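Local coordinates for spermidine N1-acetyltransferase (Vibrio cholerae O1 biovar El Tor, PDB 6DAU), which acetylates the polyamines spermidine and spermine with acetyl-coenzyme A, as a dodecameric member of the GNAT family of N-acetyltransferases, at residues Ser3-Arg8 against Phe58-Ala63; Tyr30-Pro35 against Ile50-Glu55; Ala54-Val59 against Ile76-Arg81; Ala83-Ile88 against His117-His122. The protein carries 2 engineered substitutions. All coordinates share one frame; numbering follows the deposited sequence.

Interaction 1: residues Ser3-Arg8 against Phe58-Ala63; sequences SQLTLR and FVVEDA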
loop_
_atom_site.group_PDB
_atom_site.type_symbol
_atom_site.label_atom_id
_atom_site.label_comp_id
_atom_site.label_asym_id
_atom_site.label_seq_id
_atom_site.Cartn_x
_atom_site.Cartn_y
_atom_site.Cartn_z
ATOM N N SER C 3 49.483 12.812 -0.995
ATOM C CA SER C 3 49.001 13.642 -2.107
ATOM C C SER C 3 48.076 12.764 -2.990
ATOM O O SER C 3 47.119 13.255 -3.610
ATOM C CB SER C 3 50.219 14.150 -2.904
ATOM N N GLN C 4 48.382 11.456 -2.999
ATOM C CA GLN C 4 47.711 10.435 -3.817
ATOM C C GLN C 4 46.463 9.804 -3.177
ATOM O O GLN C 4 45.934 8.838 -3.726
ATOM C CB GLN C 4 48.716 9.347 -4.202
ATOM C CG GLN C 4 49.842 9.885 -5.085
ATOM C CD GLN C 4 50.837 8.818 -5.496
ATOM O OE1 GLN C 4 50.486 7.647 -5.658
ATOM N NE2 GLN C 4 52.097 9.222 -5.688
ATOM N N LEU C 5 46.018 10.342 -2.036
ATOM C CA LEU C 5 44.727 9.942 -1.441
ATOM C C LEU C 5 43.568 10.687 -2.090
ATOM O O LEU C 5 43.641 11.881 -2.305
ATOM C CB LEU C 5 44.700 10.198 0.071
ATOM C CG LEU C 5 45.686 9.474 0.981
ATOM C CD1 LEU C 5 45.420 9.905 2.409
ATOM C CD2 LEU C 5 45.623 7.954 0.873
ATOM N N THR C 6 42.497 9.971 -2.394
ATOM C CA THR C 6 41.293 10.574 -3.006
ATOM C C THR C 6 40.067 10.356 -2.125
ATOM O O THR C 6 40.000 9.387 -1.361
ATOM C CB THR C 6 41.024 9.995 -4.413
ATOM O OG1 THR C 6 40.933 8.578 -4.310
ATOM C CG2 THR C 6 42.169 10.314 -5.406
ATOM N N LEU C 7 39.125 11.280 -2.201
ATOM C CA LEU C 7 37.809 11.149 -1.589
ATOM C C LEU C 7 36.802 10.944 -2.691
ATOM O O LEU C 7 36.847 11.629 -3.714
ATOM C CB LEU C 7 37.414 12.410 -0.813
ATOM C CG LEU C 7 37.799 12.461 0.675
ATOM C CD1 LEU C 7 39.311 12.460 0.827
ATOM C CD2 LEU C 7 37.235 13.720 1.311
ATOM N N ARG C 8 35.905 9.979 -2.515
ATOM C CA ARG C 8 34.789 9.875 -3.435
ATOM C C ARG C 8 33.522 9.547 -2.650
ATOM O O ARG C 8 33.573 8.932 -1.564
ATOM C CB ARG C 8 35.045 8.894 -4.600
ATOM C CG ARG C 8 34.994 7.446 -4.214
ATOM C CD ARG C 8 34.990 6.412 -5.351
ATOM N NE ARG C 8 35.337 5.147 -4.660
ATOM C CZ ARG C 8 34.487 4.432 -3.905
ATOM N NH1 ARG C 8 33.189 4.795 -3.791
ATOM N NH2 ARG C 8 34.918 3.353 -3.259
ATOM N N PHE C 58 32.269 10.117 2.437
ATOM C CA PHE C 58 33.276 10.003 1.409
ATOM C C PHE C 58 34.217 8.901 1.806
ATOM O O PHE C 58 34.728 8.897 2.940
ATOM C CB PHE C 58 34.001 11.352 1.225
ATOM C CG PHE C 58 33.084 12.446 0.782
ATOM C CD1 PHE C 58 32.759 12.575 -0.571
ATOM C CD2 PHE C 58 32.465 13.264 1.718
ATOM C CE1 PHE C 58 31.861 13.547 -0.989
ATOM C CE2 PHE C 58 31.553 14.233 1.306
ATOM C CZ PHE C 58 31.263 14.393 -0.046
ATOM N N VAL C 59 34.422 7.935 0.910
ATOM C CA VAL C 59 35.405 6.907 1.209
ATOM C C VAL C 59 36.755 7.358 0.672
ATOM O O VAL C 59 36.859 7.941 -0.411
ATOM C CB VAL C 59 35.006 5.457 0.834
ATOM C CG1 VAL C 59 33.507 5.282 0.664
ATOM C CG2 VAL C 59 35.754 4.925 -0.365
ATOM N N VAL C 60 37.782 7.124 1.472
ATOM C CA VAL C 60 39.128 7.525 1.146
ATOM C C VAL C 60 39.834 6.325 0.513
ATOM O O VAL C 60 39.842 5.234 1.087
ATOM C CB VAL C 60 39.864 8.016 2.410
ATOM C CG1 VAL C 60 41.312 8.400 2.099
ATOM C CG2 VAL C 60 39.110 9.178 3.056
ATOM N N GLU C 61 40.404 6.535 -0.673
ATOM C CA GLU C 61 41.212 5.534 -1.386
ATOM C C GLU C 61 42.609 6.052 -1.703
ATOM O O GLU C 61 42.813 7.260 -1.832
ATOM C CB GLU C 61 40.523 5.083 -2.678
ATOM C CG GLU C 61 39.266 4.245 -2.447
ATOM C CD GLU C 61 38.357 4.156 -3.658
ATOM O OE1 GLU C 61 37.801 3.059 -3.892
ATOM O OE2 GLU C 61 38.187 5.176 -4.375
ATOM N N ASP C 62 43.571 5.132 -1.826
ATOM C CA ASP C 62 44.888 5.473 -2.359
ATOM C C ASP C 62 44.932 5.207 -3.867
ATOM O O ASP C 62 43.918 4.804 -4.460
ATOM C CB ASP C 62 46.026 4.771 -1.575
ATOM C CG ASP C 62 46.051 3.240 -1.754
ATOM O OD1 ASP C 62 45.415 2.673 -2.675
ATOM O OD2 ASP C 62 46.745 2.586 -0.946
ATOM N N ALA C 63 46.107 5.428 -4.469
ATOM C CA ALA C 63 46.324 5.249 -5.911
ATOM C C ALA C 63 45.936 3.845 -6.407
ATOM O O ALA C 63 45.425 3.710 -7.517
ATOM C CB ALA C 63 47.774 5.565 -6.268
#
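Arg8 grips the carboxylate of Glu61 side-on with two nitrogens, one to each oxygen: NE reaches OE2 at 2.9 Å and NH2 reaches OE1 at 3.0 Å. The two flat groups do not share a plane. The guanidinium and carboxylate planes stand 65° apart, and both carboxylate oxygens are met from above the carboxylate. The long arm of Arg8, extended from CG to NE, runs alongside Val59, whose CG2 lies over one face of the guanidinium, 3.4 Å from NH2. A second acid, Asp14, takes the remaining nitrogen, NH1, so that this charge is shared between two carboxylates.

Beneath the ion pair the backbones join as antiparallel strands. Thr6 and Glu61 form a hydrogen-bonded pair, with Thr6 N to Glu61 O at 2.8 Å and Glu61 N to Thr6 O at 3.0 Å, and Arg8 pairs with Val59 in the same manner. Leu7 and Val60, the non-hydrogen-bonded pair between them, turn to the other face of the sheet. There they lie side by side, Leu7 CD1 4.0 Å from Val60 CG2, while the fork of Leu7 also rests against Phe58 CB.

Strand 6-9 is thus held as an outermost strand of the GNAT sheet within this chain. Helix 98-112 packs over the Leu5, Leu7 and Val60 face, and strand 67-77 flanks strand 56-61 on its other side.

Interaction 2: residues Tyr30-Pro35 against Ile50-Glu55; sequences YWFQEP and IHDNAE. Engineered in segment 30-35: Gln33 (natural residue Glu).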
loop_
_atom_site.group_PDB
_atom_site.type_symbol
_atom_site.label_atom_id
_atom_site.label_comp_id
_atom_site.label_asym_id
_atom_site.label_seq_id
_atom_site.Cartn_x
_atom_site.Cartn_y
_atom_site.Cartn_z
ATOM N N TYR C 30 25.257 4.658 13.981
ATOM C CA TYR C 30 24.044 5.275 13.490
ATOM C C TYR C 30 24.168 5.588 12.008
ATOM O O TYR C 30 25.258 5.835 11.511
ATOM C CB TYR C 30 23.710 6.549 14.294
ATOM C CG TYR C 30 23.424 6.251 15.757
ATOM C CD1 TYR C 30 24.460 6.145 16.694
ATOM C CD2 TYR C 30 22.103 6.044 16.206
ATOM C CE1 TYR C 30 24.198 5.794 18.024
ATOM C CE2 TYR C 30 21.826 5.750 17.538
ATOM C CZ TYR C 30 22.871 5.607 18.430
ATOM O OH TYR C 30 22.590 5.299 19.740
ATOM N N TRP C 31 23.037 5.550 11.306
ATOM C CA TRP C 31 22.966 5.936 9.889
ATOM C C TRP C 31 21.775 6.873 9.829
ATOM O O TRP C 31 20.648 6.450 10.071
ATOM C CB TRP C 31 22.720 4.716 8.985
ATOM C CG TRP C 31 22.966 4.971 7.544
ATOM C CD1 TRP C 31 22.015 5.224 6.556
ATOM C CD2 TRP C 31 24.239 5.010 6.889
ATOM N NE1 TRP C 31 22.643 5.420 5.344
ATOM C CE2 TRP C 31 24.000 5.299 5.519
ATOM C CE3 TRP C 31 25.560 4.824 7.331
ATOM C CZ2 TRP C 31 25.039 5.412 4.576
ATOM C CZ3 TRP C 31 26.613 4.904 6.384
ATOM C CH2 TRP C 31 26.333 5.195 5.021
ATOM N N PHE C 32 22.030 8.155 9.555
ATOM C CA PHE C 32 20.980 9.188 9.578
ATOM C C PHE C 32 20.183 9.110 10.872
ATOM O O PHE C 32 18.956 9.132 10.856
ATOM C CB PHE C 32 20.103 9.121 8.333
ATOM C CG PHE C 32 20.827 9.531 7.072
ATOM C CD1 PHE C 32 21.718 8.653 6.434
ATOM C CD2 PHE C 32 20.665 10.835 6.555
ATOM C CE1 PHE C 32 22.416 9.054 5.282
ATOM C CE2 PHE C 32 21.342 11.225 5.404
ATOM C CZ PHE C 32 22.242 10.337 4.775
ATOM N N GLN C 33 20.912 9.006 11.991
ATOM C CA GLN C 33 20.335 8.978 13.353
ATOM C C GLN C 33 19.585 7.683 13.676
ATOM O O GLN C 33 18.988 7.563 14.739
ATOM C CB GLN C 33 19.465 10.228 13.622
ATOM C CG GLN C 33 20.160 11.591 13.447
ATOM C CD GLN C 33 21.035 12.000 14.651
ATOM O OE1 GLN C 33 22.217 11.632 14.717
ATOM N NE2 GLN C 33 20.460 12.791 15.594
ATOM N N GLU C 34 19.630 6.700 12.771
ATOM C CA GLU C 34 19.009 5.390 13.046
ATOM C C GLU C 34 20.107 4.398 13.452
ATOM O O GLU C 34 21.111 4.289 12.751
ATOM C CB GLU C 34 18.209 4.912 11.847
ATOM C CG GLU C 34 17.228 5.991 11.318
ATOM C CD GLU C 34 15.968 5.411 10.724
ATOM O OE1 GLU C 34 15.246 4.761 11.468
ATOM O OE2 GLU C 34 15.697 5.607 9.521
ATOM N N PRO C 35 19.949 3.723 14.609
ATOM C CA PRO C 35 20.995 2.793 15.114
ATOM C C PRO C 35 21.002 1.514 14.267
ATOM O O PRO C 35 19.978 1.153 13.710
ATOM C CB PRO C 35 20.528 2.492 16.551
ATOM C CG PRO C 35 19.006 2.572 16.461
ATOM C CD PRO C 35 18.714 3.675 15.440
ATOM N N ILE C 50 19.205 7.309 0.772
ATOM C CA ILE C 50 20.137 7.556 -0.322
ATOM C C ILE C 50 20.126 9.008 -0.855
ATOM O O ILE C 50 21.189 9.513 -1.232
ATOM C CB ILE C 50 19.952 6.509 -1.448
ATOM C CG1 ILE C 50 21.031 6.656 -2.542
ATOM C CG2 ILE C 50 18.545 6.571 -2.054
ATOM C CD1 ILE C 50 21.180 5.455 -3.464
ATOM N N HIS C 51 18.972 9.682 -0.859
ATOM C CA HIS C 51 18.914 11.069 -1.367
ATOM C C HIS C 51 18.848 12.107 -0.259
ATOM O O HIS C 51 18.611 13.279 -0.525
ATOM C CB HIS C 51 17.685 11.242 -2.308
ATOM C CG HIS C 51 17.759 10.378 -3.522
ATOM N ND1 HIS C 51 18.665 10.601 -4.551
ATOM C CD2 HIS C 51 17.079 9.255 -3.856
ATOM C CE1 HIS C 51 18.535 9.657 -5.464
ATOM N NE2 HIS C 51 17.576 8.823 -5.070
ATOM N N ASP C 52 18.990 11.666 0.978
ATOM C CA ASP C 52 18.858 12.565 2.106
ATOM C C ASP C 52 20.206 13.301 2.311
ATOM O O ASP C 52 21.272 12.663 2.420
ATOM C CB ASP C 52 18.435 11.760 3.334
ATOM C CG ASP C 52 18.133 12.629 4.557
ATOM O OD1 ASP C 52 18.590 13.804 4.664
ATOM O OD2 ASP C 52 17.453 12.107 5.469
ATOM N N ASN C 53 20.129 14.615 2.382
ATOM C CA ASN C 53 21.244 15.561 2.457
ATOM C C ASN C 53 21.813 15.891 3.819
ATOM O O ASN C 53 22.758 16.682 3.928
ATOM C CB ASN C 53 20.592 16.915 2.262
ATOM C CG ASN C 53 20.879 17.528 0.957
ATOM O OD1 ASN C 53 21.477 16.890 0.073
ATOM N ND2 ASN C 53 20.386 18.777 0.769
ATOM N N ALA C 54 21.157 15.390 4.865
ATOM C CA ALA C 54 21.505 15.726 6.252
ATOM C C ALA C 54 22.860 15.099 6.642
ATOM O O ALA C 54 23.484 15.540 7.619
ATOM C CB ALA C 54 20.401 15.308 7.213
ATOM N N GLU C 55 23.308 14.099 5.875
ATOM C CA GLU C 55 24.634 13.500 6.077
ATOM C C GLU C 55 25.305 13.270 4.741
ATOM O O GLU C 55 24.624 13.038 3.722
ATOM C CB GLU C 55 24.565 12.174 6.863
ATOM C CG GLU C 55 23.760 12.275 8.156
ATOM C CD GLU C 55 23.784 11.059 9.050
ATOM O OE1 GLU C 55 23.435 11.245 10.235
ATOM O OE2 GLU C 55 24.153 9.927 8.604
HETATM O O HOH W 1 23.631 9.630 12.031
#
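A tight beta hairpin, turned by a type I' bend from Trp31 to Glu34, presents Phe32 at its tip to Glu55 and Asp52. The amide of Phe32 donates to Glu55 OE2 at 2.9 Å, coming from above the carboxylate plane. With CG anti to its carbonyl carbon (chi1 -69°), the Phe32 ring points away from the hairpin and runs alongside the extended Glu55 chain, in the opposite direction. Glu55 CB then makes a CH-pi contact, 3.9 Å from the ring centroid, and the carboxylate stacks over the ring with OE2 toward its rim, their planes 23° apart.

The loop between helix 39-49 and strand 56-61, which carries Glu55, also brings up Asp52. Asp52 O meets the ring edge 3.3 Å from Phe32 CE2, and Asp52 OD1 accepts from Ala54 N at 3.0 Å, an Asx turn. A water takes the backbone N-H of Gln33, an engineered residue, at 2.8 Å, and lies beside Glu55 OE1. Arg57 also bonds to Glu55 OE2, and the ring of His49 stacks with Phe32.

Interaction 3: residues Ala54-Val59 against Ile76-Arg81; sequences AERRFV and INYIHR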
loop_
_atom_site.group_PDB
_atom_site.type_symbol
_atom_site.label_atom_id
_atom_site.label_comp_id
_atom_site.label_asym_id
_atom_site.label_seq_id
_atom_site.Cartn_x
_atom_site.Cartn_y
_atom_site.Cartn_z
ATOM N N ALA C 54 21.157 15.390 4.865
ATOM C CA ALA C 54 21.505 15.726 6.252
ATOM C C ALA C 54 22.860 15.099 6.642
ATOM O O ALA C 54 23.484 15.540 7.619
ATOM C CB ALA C 54 20.401 15.308 7.213
ATOM N N GLU C 55 23.308 14.099 5.875
ATOM C CA GLU C 55 24.634 13.500 6.077
ATOM C C GLU C 55 25.305 13.270 4.741
ATOM O O GLU C 55 24.624 13.038 3.722
ATOM C CB GLU C 55 24.565 12.174 6.863
ATOM C CG GLU C 55 23.760 12.275 8.156
ATOM C CD GLU C 55 23.784 11.059 9.050
ATOM O OE1 GLU C 55 23.435 11.245 10.235
ATOM O OE2 GLU C 55 24.153 9.927 8.604
ATOM N N ARG C 56 26.633 13.340 4.739
ATOM C CA ARG C 56 27.435 13.156 3.533
ATOM C C ARG C 56 28.685 12.361 3.904
ATOM O O ARG C 56 29.340 12.657 4.929
ATOM C CB ARG C 56 27.820 14.494 2.906
ATOM C CG ARG C 56 26.637 15.269 2.285
ATOM C CD ARG C 56 27.082 16.676 1.892
ATOM N NE ARG C 56 25.952 17.560 1.594
ATOM C CZ ARG C 56 25.375 17.675 0.393
ATOM N NH1 ARG C 56 25.824 16.975 -0.634
ATOM N NH2 ARG C 56 24.348 18.479 0.210
ATOM N N ARG C 57 28.990 11.358 3.076
ATOM C CA ARG C 57 30.072 10.412 3.348
ATOM C C ARG C 57 30.968 10.220 2.149
ATOM O O ARG C 57 30.512 10.174 1.001
ATOM C CB ARG C 57 29.519 9.058 3.808
ATOM C CG ARG C 57 28.992 9.134 5.239
ATOM C CD ARG C 57 28.373 7.806 5.693
ATOM N NE ARG C 57 27.935 7.943 7.092
ATOM C CZ ARG C 57 26.737 8.406 7.468
ATOM N NH1 ARG C 57 26.462 8.530 8.744
ATOM N NH2 ARG C 57 25.804 8.738 6.573
ATOM N N PHE C 58 32.269 10.117 2.437
ATOM C CA PHE C 58 33.276 10.003 1.409
ATOM C C PHE C 58 34.217 8.901 1.806
ATOM O O PHE C 58 34.728 8.897 2.940
ATOM C CB PHE C 58 34.001 11.352 1.225
ATOM C CG PHE C 58 33.084 12.446 0.782
ATOM C CD1 PHE C 58 32.759 12.575 -0.571
ATOM C CD2 PHE C 58 32.465 13.264 1.718
ATOM C CE1 PHE C 58 31.861 13.547 -0.989
ATOM C CE2 PHE C 58 31.553 14.233 1.306
ATOM C CZ PHE C 58 31.263 14.393 -0.046
ATOM N N VAL C 59 34.422 7.935 0.910
ATOM C CA VAL C 59 35.405 6.907 1.209
ATOM C C VAL C 59 36.755 7.358 0.672
ATOM O O VAL C 59 36.859 7.941 -0.411
ATOM C CB VAL C 59 35.006 5.457 0.834
ATOM C CG1 VAL C 59 33.507 5.282 0.664
ATOM C CG2 VAL C 59 35.754 4.925 -0.365
ATOM N N ILE C 76 24.066 17.946 9.228
ATOM C CA ILE C 76 24.243 19.118 8.385
ATOM C C ILE C 76 22.959 19.928 8.440
ATOM O O ILE C 76 21.879 19.423 8.138
ATOM C CB ILE C 76 24.584 18.773 6.918
ATOM C CG1 ILE C 76 25.772 17.780 6.862
ATOM C CG2 ILE C 76 24.874 20.062 6.149
ATOM C CD1 ILE C 76 25.983 17.207 5.477
ATOM N N ASN C 77 23.087 21.173 8.874
ATOM C CA ASN C 77 21.950 22.064 8.927
ATOM C C ASN C 77 22.235 23.221 7.962
ATOM O O ASN C 77 23.267 23.880 8.066
ATOM C CB ASN C 77 21.757 22.588 10.349
ATOM C CG ASN C 77 20.592 23.522 10.458
ATOM O OD1 ASN C 77 20.567 24.599 9.854
ATOM N ND2 ASN C 77 19.589 23.094 11.186
ATOM N N TYR C 78 21.305 23.472 7.040
ATOM C CA TYR C 78 21.551 24.387 5.937
ATOM C C TYR C 78 21.063 25.795 6.236
ATOM O O TYR C 78 21.158 26.642 5.383
ATOM C CB TYR C 78 21.025 23.848 4.594
ATOM C CG TYR C 78 21.736 22.567 4.137
ATOM C CD1 TYR C 78 22.935 22.620 3.409
ATOM C CD2 TYR C 78 21.205 21.295 4.455
ATOM C CE1 TYR C 78 23.590 21.452 3.003
ATOM C CE2 TYR C 78 21.840 20.117 4.028
ATOM C CZ TYR C 78 23.024 20.204 3.332
ATOM O OH TYR C 78 23.664 19.030 2.974
ATOM N N ILE C 79 20.515 26.020 7.432
ATOM C CA ILE C 79 20.140 27.373 7.913
ATOM C C ILE C 79 21.311 27.925 8.731
ATOM O O ILE C 79 21.821 29.008 8.468
ATOM C CB ILE C 79 18.863 27.375 8.800
ATOM C CG1 ILE C 79 17.683 26.676 8.098
ATOM C CG2 ILE C 79 18.482 28.805 9.246
ATOM C CD1 ILE C 79 17.259 27.278 6.774
ATOM N N HIS C 80 21.732 27.159 9.726
ATOM C CA HIS C 80 22.851 27.549 10.567
ATOM C C HIS C 80 24.183 27.292 9.895
ATOM O O HIS C 80 25.178 27.883 10.297
ATOM C CB HIS C 80 22.725 26.876 11.942
ATOM C CG HIS C 80 21.466 27.289 12.644
ATOM N ND1 HIS C 80 21.165 28.602 12.962
ATOM C CD2 HIS C 80 20.480 26.531 13.173
ATOM C CE1 HIS C 80 20.010 28.627 13.620
ATOM N NE2 HIS C 80 19.571 27.385 13.750
ATOM N N ARG C 81 24.176 26.461 8.850
ATOM C CA ARG C 81 25.365 26.142 8.038
ATOM C C ARG C 81 26.447 25.493 8.898
ATOM O O ARG C 81 27.597 25.924 8.910
ATOM C CB ARG C 81 25.897 27.383 7.304
ATOM C CG ARG C 81 24.838 28.112 6.472
ATOM C CD ARG C 81 25.492 29.376 5.796
ATOM N NE ARG C 81 26.847 29.266 5.242
ATOM C CZ ARG C 81 27.803 30.208 5.392
ATOM N NH1 ARG C 81 27.621 31.373 6.046
ATOM N NH2 ARG C 81 28.996 29.995 4.888
#
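Tyr78 OH is held by two nitrogens of Arg56 at once, NH2 at 2.9 Å and NE at 3.0 Å. The hydroxyl lies close to the guanidinium plane, at the side of the group where NE and NH2 both point, whereas the phenol ring stands almost upright to that plane, 83° from it. The same hydroxyl also bonds to the carbonyl of Asn53, so three polar atoms, two from Arg56 and one from Asn53, hold it. Behind these hydrogen bonds the Ile76 side chain crosses the arginine arm at about a right angle, and its CD1 touches Arg56 CD at 3.8 Å. Ile76 CG2 lies over a face of the Tyr78 ring, toward its rim, so the isoleucine touches both partners.

The contact closes the open end of the hairpin formed by strands 56-61 and 67-77. Ile76 N donates to Ala54 O at 3.0 Å, joining the chain just ahead of the first strand to the last residues of the second. Beyond Ile76 the chain turns: Asn77 OD1 accepts from Ile79 N and His80 N, both at 2.8 Å and from opposite faces of its amide plane, an Asx turn and Asx motif that bend it toward Arg81. Along the other segment Arg57 meets Glu55 end-on, NH1 and NH2 converging on OE2. The third nitrogen of Arg56, NH1, forms a salt bridge with Glu37 of a neighbouring subunit.

Interaction 4: residues Ala83-Ile88 against His117-His122; sequences AEFQII and HKIYLH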
loop_
_atom_site.group_PDB
_atom_site.type_symbol
_atom_site.label_atom_id
_atom_site.label_comp_id
_atom_site.label_asym_id
_atom_site.label_seq_id
_atom_site.Cartn_x
_atom_site.Cartn_y
_atom_site.Cartn_z
ATOM N N ALA C 83 27.906 21.536 10.652
ATOM C CA ALA C 83 27.921 20.082 10.533
ATOM C C ALA C 83 28.923 19.498 11.524
ATOM O O ALA C 83 29.915 20.154 11.877
ATOM C CB ALA C 83 28.281 19.618 9.118
ATOM N N GLU C 84 28.659 18.256 11.935
ATOM C CA GLU C 84 29.577 17.485 12.729
ATOM C C GLU C 84 30.411 16.588 11.824
ATOM O O GLU C 84 29.879 15.913 10.928
ATOM C CB GLU C 84 28.844 16.665 13.779
ATOM C CG GLU C 84 29.788 15.787 14.614
ATOM C CD GLU C 84 29.069 14.936 15.646
ATOM O OE1 GLU C 84 27.874 15.186 15.943
ATOM O OE2 GLU C 84 29.732 14.016 16.183
ATOM N N PHE C 85 31.715 16.600 12.063
ATOM C CA PHE C 85 32.673 15.868 11.257
ATOM C C PHE C 85 33.210 14.675 12.067
ATOM O O PHE C 85 33.434 14.771 13.287
ATOM C CB PHE C 85 33.796 16.840 10.798
ATOM C CG PHE C 85 35.087 16.182 10.463
ATOM C CD1 PHE C 85 35.270 15.514 9.243
ATOM C CD2 PHE C 85 36.139 16.212 11.368
ATOM C CE1 PHE C 85 36.473 14.860 8.953
ATOM C CE2 PHE C 85 37.352 15.558 11.094
ATOM C CZ PHE C 85 37.529 14.890 9.891
ATOM N N GLN C 86 33.388 13.547 11.395
ATOM C CA GLN C 86 34.092 12.400 11.964
ATOM C C GLN C 86 34.961 11.798 10.868
ATOM O O GLN C 86 34.622 11.841 9.670
ATOM C CB GLN C 86 33.109 11.345 12.463
ATOM C CG GLN C 86 32.325 11.784 13.708
ATOM C CD GLN C 86 31.007 11.029 13.936
ATOM O OE1 GLN C 86 30.786 9.944 13.389
ATOM N NE2 GLN C 86 30.118 11.612 14.766
ATOM N N ILE C 87 36.073 11.211 11.289
ATOM C CA ILE C 87 36.948 10.490 10.403
ATOM C C ILE C 87 37.257 9.113 11.026
ATOM O O ILE C 87 37.484 9.021 12.225
ATOM C CB ILE C 87 38.196 11.325 10.099
ATOM C CG1 ILE C 87 39.086 10.600 9.104
ATOM C CG2 ILE C 87 38.956 11.676 11.374
ATOM C CD1 ILE C 87 40.351 11.323 8.766
ATOM N N ILE C 88 37.214 8.048 10.228
ATOM C CA ILE C 88 37.700 6.741 10.675
ATOM C C ILE C 88 38.766 6.293 9.684
ATOM O O ILE C 88 38.512 6.252 8.470
ATOM C CB ILE C 88 36.587 5.658 10.765
ATOM C CG1 ILE C 88 35.305 6.208 11.421
ATOM C CG2 ILE C 88 37.108 4.450 11.530
ATOM C CD1 ILE C 88 34.069 5.324 11.350
ATOM N N HIS C 117 29.504 27.123 7.363
ATOM C CA HIS C 117 30.063 28.173 8.171
ATOM C C HIS C 117 30.899 27.618 9.324
ATOM O O HIS C 117 31.899 28.223 9.724
ATOM C CB HIS C 117 28.941 29.087 8.680
ATOM C CG HIS C 117 29.378 30.053 9.728
ATOM N ND1 HIS C 117 30.067 31.231 9.440
ATOM C CD2 HIS C 117 29.210 30.027 11.069
ATOM C CE1 HIS C 117 30.301 31.884 10.564
ATOM N NE2 HIS C 117 29.785 31.183 11.565
ATOM N N LYS C 118 30.483 26.473 9.864
ATOM C CA LYS C 118 31.081 25.908 11.060
ATOM C C LYS C 118 31.144 24.398 10.949
ATOM O O LYS C 118 30.148 23.761 10.595
ATOM C CB LYS C 118 30.301 26.338 12.311
ATOM C CG LYS C 118 30.822 25.758 13.620
ATOM C CD LYS C 118 30.180 26.417 14.848
ATOM C CE LYS C 118 30.667 25.713 16.109
ATOM N NZ LYS C 118 30.099 26.335 17.343
ATOM N N ILE C 119 32.318 23.834 11.237
ATOM C CA ILE C 119 32.467 22.397 11.398
ATOM C C ILE C 119 32.886 22.141 12.839
ATOM O O ILE C 119 33.806 22.805 13.339
ATOM C CB ILE C 119 33.538 21.827 10.439
ATOM C CG1 ILE C 119 33.067 21.928 8.987
ATOM C CG2 ILE C 119 33.914 20.381 10.799
ATOM C CD1 ILE C 119 31.797 21.174 8.658
ATOM N N TYR C 120 32.206 21.213 13.521
ATOM C CA TYR C 120 32.629 20.805 14.859
ATOM C C TYR C 120 32.819 19.291 14.937
ATOM O O TYR C 120 32.382 18.555 14.041
ATOM C CB TYR C 120 31.647 21.295 15.937
ATOM C CG TYR C 120 30.238 20.802 15.748
ATOM C CD1 TYR C 120 29.341 21.509 14.934
ATOM C CD2 TYR C 120 29.794 19.628 16.367
ATOM C CE1 TYR C 120 28.032 21.042 14.734
ATOM C CE2 TYR C 120 28.482 19.168 16.187
ATOM C CZ TYR C 120 27.620 19.880 15.359
ATOM O OH TYR C 120 26.333 19.434 15.151
ATOM N N LEU C 121 33.457 18.829 16.011
ATOM C CA LEU C 121 33.635 17.394 16.258
ATOM C C LEU C 121 33.733 17.157 17.752
ATOM O O LEU C 121 33.941 18.103 18.535
ATOM C CB LEU C 121 34.895 16.861 15.549
ATOM C CG LEU C 121 36.217 17.604 15.898
ATOM C CD1 LEU C 121 36.825 17.131 17.209
ATOM C CD2 LEU C 121 37.222 17.426 14.789
ATOM N N HIS C 122 33.597 15.896 18.134
ATOM C CA HIS C 122 33.767 15.427 19.492
ATOM C C HIS C 122 35.015 14.551 19.536
ATOM O O HIS C 122 35.268 13.783 18.609
ATOM C CB HIS C 122 32.572 14.599 19.923
ATOM C CG HIS C 122 31.301 15.377 19.952
ATOM N ND1 HIS C 122 30.297 15.181 19.034
ATOM C CD2 HIS C 122 30.892 16.388 20.764
ATOM C CE1 HIS C 122 29.308 16.021 19.298
ATOM N NE2 HIS C 122 29.640 16.755 20.350
#
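Phe85 CB and Ile119 CG2 meet at 3.5 Å in the close-packed half of this contact, where Ala83 CB also rests on Ile119 CD1. Here the two strands run parallel: Tyr120 N donates to Ala83 O at 3.0 Å and Phe85 N to Tyr120 O at 2.9 Å. On the face opposite Phe85, chi1 of 58° sets Tyr120 CG between its own N and carbonyl carbon, laying the ring over the Ala83-Glu84 peptide and against Glu84 CB, 3.5 Å from CE2.

The segment axes stand 51° apart and the backbone pairing ends after Phe85, consistent with the V-shaped splay between these strands that receives acetyl-coenzyme A in GNAT enzymes. In this looser part Leu121 CD2 reaches the Phe85 ring edge at CD2 (3.8 Å). On the other face, partly exposed His122 makes a weak bond from ND1 to Glu84 OE2 at 3.1 Å, an oxygen steadied by Gln86 NE2 at 2.8 Å.

Helix 98-112, the crossover of this beta-alpha-beta unit, lies on Phe85 and Ile119; strands 67-77 and 154-164 flank the pair.

How the interactions relate
Three of the contacts follow the order of the central sheet. Interactions 1 and 3 share strand 56-61, at opposite ends of it, with centres about 20 Å apart. Interaction 4 lies two strands further on, its centre about 10 Å from that of interaction 3; Arg81 O meets His117 N at 2.7 Å, and Ile76 CG1 packs on Ala83 CB at 3.8 Å. Interaction 2 stands beside the sheet, about 10 Å from interaction 3 between centres, and shares Ala54 and Glu55 with it; Trp31 CH2 touches Arg57 CD at 3.4 Å. By family resemblance, the cofactor cleft probably belongs to interaction 4; interactions 2, 3 and 4 all reach the same neighbouring subunit.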